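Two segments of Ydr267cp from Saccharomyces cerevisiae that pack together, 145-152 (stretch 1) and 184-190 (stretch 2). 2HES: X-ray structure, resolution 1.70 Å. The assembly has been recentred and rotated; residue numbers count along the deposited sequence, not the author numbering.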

ATOM      1  N   CYS A 145      -2.838 -21.511  -3.704  1.00 25.41           N
ATOM      2  CA  CYS A 145      -2.361 -20.612  -4.741  1.00 25.23           C
ATOM      3  C   CYS A 145      -3.208 -20.797  -5.965  1.00 25.35           C
ATOM      4  O   CYS A 145      -3.242 -21.899  -6.545  1.00 26.59           O
ATOM      5  CB  CYS A 145      -0.891 -20.871  -5.073  1.00 25.59           C
ATOM      6  SG  CYS A 145      -0.369 -19.749  -6.371  1.00 26.45           S
ATOM      7  N   ILE A 146      -3.911 -19.747  -6.381  1.00 24.12           N
ATOM      8  CA  ILE A 146      -4.781 -19.936  -7.536  1.00 24.91           C
ATOM      9  C   ILE A 146      -4.243 -19.345  -8.847  1.00 24.11           C
ATOM     10  O   ILE A 146      -4.681 -19.713  -9.947  1.00 24.66           O
ATOM     11  CB  ILE A 146      -6.176 -19.436  -7.281  1.00 25.97           C
ATOM     12  CG1 ILE A 146      -6.155 -17.985  -6.868  1.00 26.95           C
ATOM     13  CG2 ILE A 146      -6.873 -20.282  -6.219  1.00 27.39           C
ATOM     14  CD1 ILE A 146      -7.477 -17.275  -7.139  1.00 29.26           C
ATOM     15  N   SER A 147      -3.322 -18.393  -8.732  1.00 22.44           N
ATOM     16  CA  SER A 147      -2.671 -17.843  -9.927  1.00 22.86           C
ATOM     17  C   SER A 147      -1.269 -17.323  -9.652  1.00 21.17           C
ATOM     18  O   SER A 147      -0.966 -16.856  -8.546  1.00 20.97           O
ATOM     19  CB  SER A 147      -3.527 -16.738 -10.552  1.00 24.15           C
ATOM     20  OG  SER A 147      -2.912 -16.340 -11.754  1.00 29.45           O
ATOM     21  N   VAL A 148      -0.416 -17.457 -10.656  1.00 20.74           N
ATOM     22  CA  VAL A 148       0.959 -16.960 -10.613  1.00 20.58           C
ATOM     23  C   VAL A 148       1.118 -16.056 -11.830  1.00 20.55           C
ATOM     24  O   VAL A 148       1.089 -16.542 -12.983  1.00 20.71           O
ATOM     25  CB  VAL A 148       1.977 -18.103 -10.654  1.00 21.51           C
ATOM     26  CG1 VAL A 148       3.391 -17.527 -10.723  1.00 22.17           C
ATOM     27  CG2 VAL A 148       1.883 -18.953  -9.403  1.00 22.31           C
ATOM     28  N   LEU A 149       1.283 -14.753 -11.575  1.00 20.12           N
ATOM     29  CA  LEU A 149       1.066 -13.735 -12.600  1.00 20.32           C
ATOM     30  C   LEU A 149       2.398 -13.091 -12.930  1.00 21.78           C
ATOM     31  O   LEU A 149       2.980 -12.366 -12.099  1.00 20.38           O
ATOM     32  CB  LEU A 149       0.115 -12.684 -12.070  1.00 19.18           C
ATOM     33  CG  LEU A 149      -1.275 -13.229 -11.790  1.00 20.19           C
ATOM     34  CD1 LEU A 149      -2.043 -12.234 -10.976  1.00 21.19           C
ATOM     35  CD2 LEU A 149      -1.959 -13.584 -13.157  1.00 20.16           C
ATOM     36  N   GLN A 150       2.891 -13.429 -14.118  1.00 22.70           N
ATOM     37  CA  GLN A 150       4.263 -13.081 -14.515  1.00 23.75           C
ATOM     38  C   GLN A 150       4.216 -12.297 -15.809  1.00 25.09           C
ATOM     39  O   GLN A 150       4.404 -12.852 -16.893  1.00 23.67           O
ATOM     40  CB  GLN A 150       5.087 -14.379 -14.659  1.00 25.55           C
ATOM     41  CG  GLN A 150       5.165 -15.179 -13.375  1.00 27.95           C
ATOM     42  CD  GLN A 150       6.153 -16.320 -13.459  1.00 32.38           C
ATOM     43  OE1 GLN A 150       5.764 -17.488 -13.447  1.00 34.86           O
ATOM     44  NE2 GLN A 150       7.439 -15.989 -13.577  1.00 35.63           N
ATOM     45  N   GLU A 151       3.944 -10.994 -15.712  1.00 23.81           N
ATOM     46  CA  GLU A 151       3.967 -10.135 -16.909  1.00 24.63           C
ATOM     47  C   GLU A 151       4.906  -8.951 -16.793  1.00 23.39           C
ATOM     48  O   GLU A 151       5.441  -8.470 -17.825  1.00 22.74           O
ATOM     49  CB  GLU A 151       2.566  -9.660 -17.306  1.00 24.51           C
ATOM     50  CG  GLU A 151       1.519 -10.793 -17.505  1.00 28.39           C
ATOM     51  CD  GLU A 151       1.929 -11.867 -18.519  1.00 35.84           C
ATOM     52  OE1 GLU A 151       2.427 -11.534 -19.623  1.00 38.67           O
ATOM     53  OE2 GLU A 151       1.730 -13.063 -18.209  1.00 39.18           O
ATOM     54  N   HIS A 152       5.117  -8.486 -15.561  1.00 21.74           N
ATOM     55  CA  HIS A 152       6.068  -7.406 -15.285  1.00 22.21           C
ATOM     56  C   HIS A 152       7.426  -7.902 -15.767  1.00 23.10           C
ATOM     57  O   HIS A 152       7.683  -9.113 -15.788  1.00 22.86           O
ATOM     58  CB  HIS A 152       6.107  -7.003 -13.790  1.00 21.04           C
ATOM     59  CG  HIS A 152       4.972  -6.104 -13.392  1.00 18.94           C
ATOM     60  ND1 HIS A 152       4.828  -4.826 -13.896  1.00 20.96           N
ATOM     61  CD2 HIS A 152       3.918  -6.304 -12.562  1.00 18.34           C
ATOM     62  CE1 HIS A 152       3.732  -4.280 -13.385  1.00 17.10           C
ATOM     63  NE2 HIS A 152       3.156  -5.156 -12.592  1.00 17.81           N
ATOM     64  N   ASP A 184     -13.712 -16.130 -13.678  1.00 38.38           N
ATOM     65  CA  ASP A 184     -13.785 -17.454 -13.035  1.00 39.07           C
ATOM     66  C   ASP A 184     -12.397 -17.959 -12.631  1.00 38.98           C
ATOM     67  O   ASP A 184     -11.952 -19.023 -13.085  1.00 39.87           O
ATOM     68  CB  ASP A 184     -14.507 -18.462 -13.954  1.00 40.08           C
ATOM     69  CG  ASP A 184     -15.010 -19.710 -13.209  1.00 41.58           C
ATOM     70  OD1 ASP A 184     -15.580 -19.593 -12.093  1.00 44.24           O
ATOM     71  OD2 ASP A 184     -14.843 -20.819 -13.751  1.00 44.00           O
ATOM     72  N   ASP A 185     -11.717 -17.169 -11.797  1.00 37.64           N
ATOM     73  CA  ASP A 185     -10.393 -17.505 -11.242  1.00 37.04           C
ATOM     74  C   ASP A 185      -9.254 -17.571 -12.264  1.00 34.99           C
ATOM     75  O   ASP A 185      -8.098 -17.777 -11.881  1.00 35.52           O
ATOM     76  CB  ASP A 185     -10.443 -18.782 -10.387  1.00 37.72           C
ATOM     77  CG  ASP A 185     -11.645 -18.815  -9.451  1.00 41.57           C
ATOM     78  OD1 ASP A 185     -11.458 -18.570  -8.236  1.00 43.38           O
ATOM     79  OD2 ASP A 185     -12.775 -19.084  -9.938  1.00 46.59           O
ATOM     80  N   ASP A 186      -9.577 -17.403 -13.546  1.00 32.52           N
ATOM     81  CA  ASP A 186      -8.561 -17.160 -14.568  1.00 30.37           C
ATOM     82  C   ASP A 186      -8.133 -15.702 -14.432  1.00 28.62           C
ATOM     83  O   ASP A 186      -8.737 -14.851 -15.076  1.00 28.06           O
ATOM     84  CB  ASP A 186      -9.134 -17.373 -15.972  1.00 30.00           C
ATOM     85  CG  ASP A 186      -8.078 -17.218 -17.091  1.00 32.01           C
ATOM     86  OD1 ASP A 186      -6.891 -16.933 -16.798  1.00 30.24           O
ATOM     87  OD2 ASP A 186      -8.433 -17.408 -18.290  1.00 35.38           O
ATOM     88  N   TRP A 187      -7.099 -15.442 -13.630  1.00 26.55           N
ATOM     89  CA  TRP A 187      -6.558 -14.075 -13.434  1.00 25.62           C
ATOM     90  C   TRP A 187      -5.631 -13.695 -14.570  1.00 25.43           C
ATOM     91  O   TRP A 187      -4.701 -14.446 -14.891  1.00 25.55           O
ATOM     92  CB  TRP A 187      -5.786 -13.982 -12.094  1.00 26.34           C
ATOM     93  CG  TRP A 187      -6.671 -13.896 -10.937  1.00 28.38           C
ATOM     94  CD1 TRP A 187      -7.183 -14.936 -10.210  1.00 29.05           C
ATOM     95  CD2 TRP A 187      -7.220 -12.696 -10.375  1.00 27.85           C
ATOM     96  NE1 TRP A 187      -8.020 -14.448  -9.228  1.00 30.78           N
ATOM     97  CE2 TRP A 187      -8.057 -13.079  -9.312  1.00 28.01           C
ATOM     98  CE3 TRP A 187      -7.091 -11.336 -10.681  1.00 27.84           C
ATOM     99  CZ2 TRP A 187      -8.753 -12.149  -8.542  1.00 29.55           C
ATOM    100  CZ3 TRP A 187      -7.765 -10.419  -9.906  1.00 29.94           C
ATOM    101  CH2 TRP A 187      -8.595 -10.831  -8.858  1.00 28.39           C
ATOM    102  N   GLU A 188      -5.845 -12.530 -15.181  1.00 24.01           N
ATOM    103  CA  GLU A 188      -4.925 -12.071 -16.198  1.00 23.27           C
ATOM    104  C   GLU A 188      -4.786 -10.579 -16.158  1.00 21.87           C
ATOM    105  O   GLU A 188      -5.551  -9.919 -15.455  1.00 19.17           O
ATOM    106  CB  GLU A 188      -5.357 -12.521 -17.582  1.00 25.45           C
ATOM    107  CG  GLU A 188      -6.753 -12.133 -17.940  1.00 29.88           C
ATOM    108  CD  GLU A 188      -7.133 -12.683 -19.298  1.00 35.96           C
ATOM    109  OE1 GLU A 188      -6.232 -12.782 -20.164  1.00 40.57           O
ATOM    110  OE2 GLU A 188      -8.319 -13.012 -19.497  1.00 38.22           O
ATOM    111  N   CYS A 189      -3.798 -10.061 -16.885  1.00 19.61           N
ATOM    112  CA  CYS A 189      -3.539  -8.619 -16.922  1.00 18.67           C
ATOM    113  C   CYS A 189      -4.464  -8.006 -17.957  1.00 18.86           C
ATOM    114  O   CYS A 189      -4.496  -8.473 -19.110  1.00 19.76           O
ATOM    115  CB  CYS A 189      -2.058  -8.341 -17.292  1.00 20.27           C
ATOM    116  SG  CYS A 189      -1.772  -6.593 -17.404  1.00 19.95           S
ATOM    117  N   VAL A 190      -5.278  -7.034 -17.540  1.00 17.39           N
ATOM    118  CA  VAL A 190      -6.242  -6.409 -18.454  1.00 17.47           C
ATOM    119  C   VAL A 190      -5.843  -4.987 -18.858  1.00 17.31           C
ATOM    120  O   VAL A 190      -6.457  -4.369 -19.761  1.00 17.47           O
ATOM    121  CB  VAL A 190      -7.689  -6.441 -17.894  1.00 18.67           C
ATOM    122  CG1 VAL A 190      -8.122  -7.915 -17.780  1.00 18.72           C
ATOM    123  CG2 VAL A 190      -7.783  -5.711 -16.588  1.00 16.64           C
TER

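The two segments lie side by side with their strands running in nearly the same direction, 19° apart. The strand axes come no closer than 7.3 Å, and no hydrogen bond crosses between the segments. Side chains therefore make most of the contact, which buries 290 Å² in all.

Asp184 does not reach stretch 1. Asp185 precedes the strand, and its CA-to-CB bond points sideways. Its OD1 comes 4.3 Å from Ile146 CD1, a loose contact between a carboxylate and a methyl group. The same OD1 is hydrogen-bonded elsewhere in the structure. Asp186 starts the strand with its CA-to-CB bond pointing away, and it makes no contact.

Trp187 is the centre of the interface. It is buried, points toward stretch 1, and touches three residues there. Ile146 CD1 lies 3.6 Å from Trp187 NE1 and 3.9 Å from Trp187 CD1, so the methyl packs against the pyrrole part of the indole. Its approach to the ring is oblique. Ser147 CB is also oblique to the ring, while Ser147 OG sits 3.7 Å from Trp187 CB. That hydroxyl contact is with carbon and is simple packing. Leu149 closes in on the start of the side chain and on the backbone: its CD2 is 4.0 Å from Trp187 CB and 3.4 Å from Trp187 O. A methyl carbon beside a carbonyl oxygen is a van der Waals contact.

Glu188 points away, as expected from the alternation along a strand, and makes no close contact. Cys189 points toward stretch 1 again. Its CB lies 4.3 Å from Glu151 CG, so Glu151 meets it through the aliphatic part of its side chain. Cys189 SG is hydrogen-bonded elsewhere. Val190 is buried but out of reach of stretch 1.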